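Local structure of AHL synthase (Burkholderia glumae, 3P2F) at residues P76-E81 against E99-A104; I140-C145 against R170-C175. The protein probably catalyses the synthesis of N-acyl-L-homoserine lactone quorum-sensing signals from fatty acyl-ACP and S-adenosyl-L-methionine. The protein carries 3 engineered substitutions. All coordinates share one frame; numbering follows the deposited sequence.

Interactions 1 and 2 lie on the same mixed sheet, their centres about 10 Å apart, and meet where strands 97-105 and 138-144 run side by side in parallel. Leu100 N and Ile140 O, 2.8 Å apart, probably form one of the backbone bonds joining these strands. Interaction 1 fastens the start of helix 78-82 to the first strand; interaction 2 pairs the second with strand 170-178. Leu79 bridges them: its backbone N binds Glu99 in interaction 1, while its CD1 lies 3.7 Å from Ile140 CG1 and its CG packs on Val142, so the short helix rests against both neighbouring strands.

Interaction 1: residues P76-E81 against E99-A104; sequences PYLLQE and ELSRFA
Glu99 lays its carboxylate against the rim of the Tyr77 ring and the start of helix 78-82, with OE2 at the ring edge, 3.2 Å from Tyr77 CD2 and in the ring plane. The carboxylate plane itself is turned 85° to the ring. CG of Glu99 is anti to the backbone N (chi1 175°) and the chain continues extended, which gives a residue on the strand the length to span the gap to the helix. There Glu99 OE2 accepts from Leu79 N at 2.7 Å, nearly straight at 164° and close to the line of the C-O bond. Glu99 OE1 receives a weak bond from Leu78 N at 3.4 Å. CB of Leu79 flanks Glu99 OE2 at 3.3 Å. Tyr77 occupies the N-cap position, and Gln80, in the first turn of the helix, covers one face of its ring with CB, 3.5 Å above the plane. The phenol oxygen bonds to Pro92 O, which further fixes the ring.

Beside the carboxylate, the CD2 methyl of Leu78 makes van der Waals contact with Ser101 CB at 4.0 Å and Arg102 NH1 at 3.8 Å, with no polar bond between them. Leucine suits this place because its branched end can rest on the strand without competing for polar partners: Ser101 OG is bonded to Arg69, and Arg102 forms a salt bridge with Glu43.

A helix begins with amides that have no carbonyl of an earlier turn to bind. Here Leu79 N makes the firm bond to the carboxylate and Leu78 N adds a weak one. The buried acid of Glu99 and the amide of buried Leu79 thus satisfy one another, tying the helix start to strand 97-105 and limiting rotation of the Glu99 head group.

Interaction 2: residues I140-C145 against R170-C175; sequences IGVTFC and RMVVAC
Val172 sits between two neighbours of the opposite strand and gives each one methyl: CG1 packs 3.6 Å from Phe144 CD1, and CG2 lies 3.9 Å from Val142 CG1. With chi1 at -52° its branches spread towards the two partners, so this beta-branched residue fills the notch between them. Phe144 runs alongside the valine, both side chains pointing the same way.

Val142 and Ala174 pair on the face that receives Leu79 of helix 78-82 and Leu87 of the following loop. The small methyl of Ala174 makes a low spot there beside the larger Val142. On the reverse face Gly141 brings no side chain opposite Cys175, whose CB leans toward Thr143, 3.5 Å from Thr143 OG1. That hydroxyl bonds back to Gly141 O, coming from above the carbonyl plane, while Cys175 N reaches the same oxygen from the other side of the plane at 2.9 Å. One carbonyl is thus held by two donors, and the polar branch of Thr143 is satisfied within the sheet. Next along, Cys145 turns its SG over Val173 CG1 at 4.0 Å, a compact bump beside a branched one.

Gly141 with Cys175 and Thr143 with Val173 form reciprocal hydrogen-bonded pairs, and Cys145 N to Met171 O, 3.1 Å and almost linear at 176°, carries the ladder to the start of helix 145-154. Phe151 and Glu148 of that helix cover Thr143 and Val173. A strand leading straight into a helix, with a later strand returning antiparallel beside it, is consistent with the acetyltransferase-like alpha/beta fold of autoinducer synthases.

Interaction 1: residues P76-E81 against E99-A104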
ATOM      1  N   PRO A  76      10.647   9.026  -7.036  1.00 20.29           N
ATOM      2  CA  PRO A  76       9.428   9.127  -7.843  1.00 18.80           C
ATOM      3  C   PRO A  76       8.333   8.154  -7.418  1.00 20.36           C
ATOM      4  O   PRO A  76       8.602   6.973  -7.180  1.00 19.78           O
ATOM      5  CB  PRO A  76       9.926   8.833  -9.255  1.00 19.51           C
ATOM      6  CG  PRO A  76      11.375   9.317  -9.215  1.00 21.02           C
ATOM      7  CD  PRO A  76      11.832   8.797  -7.884  1.00 20.05           C
ATOM      8  N   TYR A  77       7.103   8.651  -7.298  1.00 18.51           N
ATOM      9  CA  TYR A  77       5.995   7.776  -6.950  1.00 18.28           C
ATOM     10  C   TYR A  77       4.696   8.109  -7.682  1.00 18.38           C
ATOM     11  O   TYR A  77       4.527   9.199  -8.231  1.00 18.52           O
ATOM     12  CB  TYR A  77       5.782   7.691  -5.423  1.00 17.22           C
ATOM     13  CG  TYR A  77       5.400   8.959  -4.687  1.00 17.12           C
ATOM     14  CD1 TYR A  77       6.357   9.930  -4.376  1.00 16.95           C
ATOM     15  CD2 TYR A  77       4.091   9.146  -4.218  1.00 15.61           C
ATOM     16  CE1 TYR A  77       6.027  11.056  -3.604  1.00 15.02           C
ATOM     17  CE2 TYR A  77       3.752  10.262  -3.451  1.00 17.95           C
ATOM     18  CZ  TYR A  77       4.730  11.211  -3.145  1.00 17.84           C
ATOM     19  OH  TYR A  77       4.408  12.296  -2.363  1.00 20.00           O
ATOM     20  N   LEU A  78       3.798   7.130  -7.701  1.00 19.36           N
ATOM     21  CA  LEU A  78       2.509   7.204  -8.385  1.00 19.55           C
ATOM     22  C   LEU A  78       1.623   8.423  -8.091  1.00 19.18           C
ATOM     23  O   LEU A  78       1.191   9.113  -9.011  1.00 18.02           O
ATOM     24  CB  LEU A  78       1.748   5.905  -8.099  1.00 22.07           C
ATOM     25  CG  LEU A  78       0.426   5.610  -8.807  1.00 26.44           C
ATOM     26  CD1 LEU A  78       0.629   5.544 -10.314  1.00 26.88           C
ATOM     27  CD2 LEU A  78      -0.109   4.288  -8.288  1.00 28.07           C
ATOM     28  N   LEU A  79       1.352   8.691  -6.819  1.00 19.39           N
ATOM     29  CA  LEU A  79       0.510   9.827  -6.435  1.00 18.63           C
ATOM     30  C   LEU A  79       1.117  11.142  -6.954  1.00 18.55           C
ATOM     31  O   LEU A  79       0.447  11.961  -7.586  1.00 17.54           O
ATOM     32  CB  LEU A  79       0.401   9.886  -4.908  1.00 19.81           C
ATOM     33  CG  LEU A  79      -0.854  10.433  -4.220  1.00 22.28           C
ATOM     34  CD1 LEU A  79      -0.460  10.915  -2.838  1.00 21.61           C
ATOM     35  CD2 LEU A  79      -1.487  11.560  -5.003  1.00 18.89           C
ATOM     36  N   GLN A  80       2.401  11.324  -6.672  1.00 17.91           N
ATOM     37  CA  GLN A  80       3.144  12.512  -7.070  1.00 17.73           C
ATOM     38  C   GLN A  80       3.099  12.881  -8.558  1.00 18.49           C
ATOM     39  O   GLN A  80       2.810  14.029  -8.894  1.00 18.51           O
ATOM     40  CB  GLN A  80       4.596  12.347  -6.626  1.00 18.91           C
ATOM     41  CG  GLN A  80       5.570  13.395  -7.123  1.00 16.26           C
ATOM     42  CD  GLN A  80       7.002  12.983  -6.832  1.00 18.56           C
ATOM     43  OE1 GLN A  80       7.463  11.953  -7.317  1.00 16.63           O
ATOM     44  NE2 GLN A  80       7.705  13.774  -6.024  1.00 17.39           N
ATOM     45  N   GLU A  81       3.381  11.932  -9.448  1.00 19.26           N
ATOM     46  CA  GLU A  81       3.386  12.258 -10.874  1.00 22.29           C
ATOM     47  C   GLU A  81       2.226  11.783 -11.752  1.00 22.56           C
ATOM     48  O   GLU A  81       2.121  12.180 -12.913  1.00 24.30           O
ATOM     49  CB  GLU A  81       4.727  11.847 -11.510  1.00 23.55           C
ATOM     50  CG  GLU A  81       5.407  10.639 -10.911  1.00 24.49           C
ATOM     51  CD  GLU A  81       6.801  10.411 -11.494  1.00 26.62           C
ATOM     52  OE1 GLU A  81       7.650  11.325 -11.405  1.00 26.09           O
ATOM     53  OE2 GLU A  81       7.054   9.317 -12.040  1.00 27.16           O
ATOM     54  N   GLU A  99       4.775   5.982   0.291  1.00 15.52           N
ATOM     55  CA  GLU A  99       3.545   5.816  -0.474  1.00 16.55           C
ATOM     56  C   GLU A  99       3.095   4.364  -0.509  1.00 16.74           C
ATOM     57  O   GLU A  99       3.892   3.456  -0.741  1.00 16.53           O
ATOM     58  CB  GLU A  99       3.715   6.284  -1.925  1.00 16.54           C
ATOM     59  CG  GLU A  99       2.462   6.001  -2.762  1.00 18.03           C
ATOM     60  CD  GLU A  99       2.674   6.147  -4.254  1.00 19.49           C
ATOM     61  OE1 GLU A  99       3.566   5.456  -4.797  1.00 21.29           O
ATOM     62  OE2 GLU A  99       1.940   6.942  -4.885  1.00 18.10           O
ATOM     63  N   LEU A 100       1.805   4.156  -0.297  1.00 16.72           N
ATOM     64  CA  LEU A 100       1.237   2.819  -0.325  1.00 16.53           C
ATOM     65  C   LEU A 100       0.427   2.753  -1.609  1.00 16.34           C
ATOM     66  O   LEU A 100      -0.425   3.607  -1.840  1.00 16.05           O
ATOM     67  CB  LEU A 100       0.317   2.618   0.882  1.00 17.97           C
ATOM     68  CG  LEU A 100      -0.151   1.229   1.328  1.00 21.60           C
ATOM     69  CD1 LEU A 100      -1.672   1.199   1.338  1.00 22.27           C
ATOM     70  CD2 LEU A 100       0.414   0.146   0.429  1.00 20.97           C
ATOM     71  N   SER A 101       0.710   1.775  -2.462  1.00 13.72           N
ATOM     72  CA  SER A 101      -0.056   1.635  -3.700  1.00 14.00           C
ATOM     73  C   SER A 101      -0.206   0.156  -4.044  1.00 14.07           C
ATOM     74  O   SER A 101       0.365  -0.698  -3.364  1.00 13.93           O
ATOM     75  CB  SER A 101       0.624   2.387  -4.848  1.00 10.31           C
ATOM     76  OG  SER A 101       1.900   1.857  -5.143  1.00 15.70           O
ATOM     77  N   ARG A 102      -0.980  -0.150  -5.081  1.00 15.03           N
ATOM     78  CA  ARG A 102      -1.168  -1.539  -5.494  1.00 15.86           C
ATOM     79  C   ARG A 102      -1.515  -2.397  -4.290  1.00 16.69           C
ATOM     80  O   ARG A 102      -0.973  -3.489  -4.116  1.00 16.57           O
ATOM     81  CB  ARG A 102       0.118  -2.063  -6.127  1.00 15.82           C
ATOM     82  CG  ARG A 102       0.055  -2.257  -7.617  1.00 21.34           C
ATOM     83  CD  ARG A 102      -0.637  -1.107  -8.285  1.00 22.63           C
ATOM     84  NE  ARG A 102      -0.551  -1.187  -9.735  1.00 22.33           N
ATOM     85  CZ  ARG A 102      -0.765  -0.149 -10.531  1.00 22.88           C
ATOM     86  NH1 ARG A 102      -1.079   1.026 -10.005  1.00 22.02           N
ATOM     87  NH2 ARG A 102      -0.640  -0.276 -11.844  1.00 24.51           N
ATOM     88  N   PHE A 103      -2.419  -1.895  -3.457  1.00 17.44           N
ATOM     89  CA  PHE A 103      -2.820  -2.603  -2.254  1.00 17.58           C
ATOM     90  C   PHE A 103      -4.084  -3.419  -2.513  1.00 19.16           C
ATOM     91  O   PHE A 103      -5.094  -2.879  -2.963  1.00 17.65           O
ATOM     92  CB  PHE A 103      -3.067  -1.596  -1.134  1.00 18.24           C
ATOM     93  CG  PHE A 103      -3.382  -2.225   0.188  1.00 19.64           C
ATOM     94  CD1 PHE A 103      -2.371  -2.769   0.971  1.00 19.26           C
ATOM     95  CD2 PHE A 103      -4.697  -2.272   0.654  1.00 19.70           C
ATOM     96  CE1 PHE A 103      -2.658  -3.353   2.210  1.00 20.45           C
ATOM     97  CE2 PHE A 103      -4.996  -2.852   1.888  1.00 22.73           C
ATOM     98  CZ  PHE A 103      -3.971  -3.394   2.670  1.00 21.70           C
ATOM     99  N   ALA A 104      -4.023  -4.716  -2.220  1.00 19.77           N
ATOM    100  CA  ALA A 104      -5.164  -5.602  -2.435  1.00 21.53           C
ATOM    101  C   ALA A 104      -5.117  -6.882  -1.599  1.00 22.09           C
ATOM    102  O   ALA A 104      -4.050  -7.336  -1.188  1.00 21.28           O
ATOM    103  CB  ALA A 104      -5.265  -5.962  -3.917  1.00 20.67           C
TER

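Interaction 2: residues I140-C145 against R170-C175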
ATOM      1  N   ILE A 140       0.920   7.502   2.577  1.00 18.32           N
ATOM      2  CA  ILE A 140       0.020   8.270   1.742  1.00 16.30           C
ATOM      3  C   ILE A 140      -0.150   7.483   0.458  1.00 16.91           C
ATOM      4  O   ILE A 140       0.769   6.792   0.021  1.00 17.41           O
ATOM      5  CB  ILE A 140       0.585   9.677   1.425  1.00 15.37           C
ATOM      6  CG1 ILE A 140      -0.518  10.545   0.812  1.00 15.10           C
ATOM      7  CG2 ILE A 140       1.775   9.578   0.462  1.00 11.55           C
ATOM      8  CD1 ILE A 140      -0.167  12.018   0.739  1.00 14.18           C
ATOM      9  N   GLY A 141      -1.335   7.562  -0.130  1.00 17.84           N
ATOM     10  CA  GLY A 141      -1.575   6.854  -1.370  1.00 16.86           C
ATOM     11  C   GLY A 141      -2.994   7.030  -1.863  1.00 18.54           C
ATOM     12  O   GLY A 141      -3.899   7.343  -1.077  1.00 17.07           O
ATOM     13  N   VAL A 142      -3.183   6.857  -3.169  1.00 17.36           N
ATOM     14  CA  VAL A 142      -4.507   6.962  -3.762  1.00 16.22           C
ATOM     15  C   VAL A 142      -5.234   5.732  -3.262  1.00 17.42           C
ATOM     16  O   VAL A 142      -4.752   4.612  -3.419  1.00 16.13           O
ATOM     17  CB  VAL A 142      -4.453   6.930  -5.301  1.00 16.81           C
ATOM     18  CG1 VAL A 142      -5.865   6.937  -5.871  1.00 12.99           C
ATOM     19  CG2 VAL A 142      -3.661   8.127  -5.812  1.00 17.52           C
ATOM     20  N   THR A 143      -6.391   5.942  -2.654  1.00 19.38           N
ATOM     21  CA  THR A 143      -7.145   4.843  -2.092  1.00 20.86           C
ATOM     22  C   THR A 143      -8.591   4.811  -2.548  1.00 22.51           C
ATOM     23  O   THR A 143      -9.241   5.847  -2.680  1.00 22.50           O
ATOM     24  CB  THR A 143      -7.135   4.926  -0.557  1.00 22.63           C
ATOM     25  OG1 THR A 143      -5.783   5.049  -0.099  1.00 25.12           O
ATOM     26  CG2 THR A 143      -7.777   3.687   0.058  1.00 21.44           C
ATOM     27  N   PHE A 144      -9.088   3.609  -2.803  1.00 24.22           N
ATOM     28  CA  PHE A 144     -10.473   3.452  -3.195  1.00 24.60           C
ATOM     29  C   PHE A 144     -11.234   3.814  -1.930  1.00 24.47           C
ATOM     30  O   PHE A 144     -10.804   3.460  -0.828  1.00 23.83           O
ATOM     31  CB  PHE A 144     -10.745   1.998  -3.594  1.00 25.12           C
ATOM     32  CG  PHE A 144     -10.127   1.603  -4.916  1.00 28.35           C
ATOM     33  CD1 PHE A 144      -9.268   2.469  -5.594  1.00 28.39           C
ATOM     34  CD2 PHE A 144     -10.423   0.371  -5.493  1.00 29.02           C
ATOM     35  CE1 PHE A 144      -8.717   2.116  -6.830  1.00 28.43           C
ATOM     36  CE2 PHE A 144      -9.875   0.009  -6.727  1.00 30.35           C
ATOM     37  CZ  PHE A 144      -9.022   0.887  -7.396  1.00 28.00           C
ATOM     38  N   CYS A 145     -12.338   4.542  -2.072  1.00 23.85           N
ATOM     39  CA  CYS A 145     -13.116   4.923  -0.907  1.00 24.31           C
ATOM     40  C   CYS A 145     -13.671   3.685  -0.215  1.00 23.78           C
ATOM     41  O   CYS A 145     -13.968   3.717   0.977  1.00 25.66           O
ATOM     42  CB  CYS A 145     -14.241   5.890  -1.302  1.00 25.79           C
ATOM     43  SG  CYS A 145     -13.671   7.618  -1.559  1.00 28.57           S
ATOM     44  N   ARG A 170     -14.767   4.874 -10.723  1.00 28.61           N
ATOM     45  CA  ARG A 170     -14.342   4.465  -9.386  1.00 30.07           C
ATOM     46  C   ARG A 170     -13.934   5.611  -8.463  1.00 28.84           C
ATOM     47  O   ARG A 170     -12.933   6.286  -8.685  1.00 27.06           O
ATOM     48  CB  ARG A 170     -13.202   3.448  -9.494  1.00 33.68           C
ATOM     49  CG  ARG A 170     -13.697   2.028  -9.724  1.00 40.99           C
ATOM     50  CD  ARG A 170     -12.619   1.122 -10.302  1.00 46.09           C
ATOM     51  NE  ARG A 170     -12.308   1.463 -11.690  1.00 49.35           N
ATOM     52  CZ  ARG A 170     -13.194   1.448 -12.685  1.00 50.91           C
ATOM     53  NH1 ARG A 170     -14.457   1.109 -12.449  1.00 50.20           N
ATOM     54  NH2 ARG A 170     -12.816   1.767 -13.919  1.00 50.39           N
ATOM     55  N   MET A 171     -14.728   5.811  -7.420  1.00 29.19           N
ATOM     56  CA  MET A 171     -14.491   6.857  -6.436  1.00 30.30           C
ATOM     57  C   MET A 171     -13.248   6.570  -5.596  1.00 28.35           C
ATOM     58  O   MET A 171     -13.166   5.541  -4.918  1.00 28.32           O
ATOM     59  CB  MET A 171     -15.714   6.994  -5.525  1.00 35.56           C
ATOM     60  CG  MET A 171     -16.320   5.665  -5.085  1.00 42.44           C
ATOM     61  SD  MET A 171     -17.273   4.802  -6.387  1.00 52.84           S
ATOM     62  CE  MET A 171     -16.204   3.390  -6.793  1.00 47.60           C
ATOM     63  N   VAL A 172     -12.279   7.479  -5.652  1.00 23.47           N
ATOM     64  CA  VAL A 172     -11.042   7.319  -4.900  1.00 21.57           C
ATOM     65  C   VAL A 172     -10.691   8.612  -4.177  1.00 18.36           C
ATOM     66  O   VAL A 172     -11.331   9.638  -4.381  1.00 19.26           O
ATOM     67  CB  VAL A 172      -9.857   6.932  -5.826  1.00 22.58           C
ATOM     68  CG1 VAL A 172     -10.229   5.729  -6.671  1.00 21.83           C
ATOM     69  CG2 VAL A 172      -9.472   8.110  -6.715  1.00 23.93           C
ATOM     70  N   VAL A 173      -9.674   8.559  -3.329  1.00 17.10           N
ATOM     71  CA  VAL A 173      -9.249   9.747  -2.594  1.00 16.71           C
ATOM     72  C   VAL A 173      -7.808   9.604  -2.127  1.00 17.13           C
ATOM     73  O   VAL A 173      -7.341   8.494  -1.839  1.00 16.85           O
ATOM     74  CB  VAL A 173     -10.161  10.005  -1.358  1.00 16.92           C
ATOM     75  CG1 VAL A 173     -10.036   8.869  -0.353  1.00 17.41           C
ATOM     76  CG2 VAL A 173      -9.791  11.323  -0.703  1.00 20.32           C
ATOM     77  N   ALA A 174      -7.084  10.718  -2.099  1.00 16.78           N
ATOM     78  CA  ALA A 174      -5.715  10.685  -1.617  1.00 16.85           C
ATOM     79  C   ALA A 174      -5.919  10.477  -0.122  1.00 18.35           C
ATOM     80  O   ALA A 174      -6.645  11.235   0.530  1.00 18.56           O
ATOM     81  CB  ALA A 174      -5.015  12.007  -1.892  1.00 18.94           C
ATOM     82  N   CYS A 175      -5.294   9.443   0.422  1.00 18.29           N
ATOM     83  CA  CYS A 175      -5.471   9.137   1.824  1.00 18.48           C
ATOM     84  C   CYS A 175      -4.177   8.990   2.607  1.00 18.89           C
ATOM     85  O   CYS A 175      -3.169   8.487   2.108  1.00 19.45           O
ATOM     86  CB  CYS A 175      -6.314   7.866   1.947  1.00 19.43           C
ATOM     87  SG  CYS A 175      -6.582   7.261   3.627  1.00 24.78           S
TER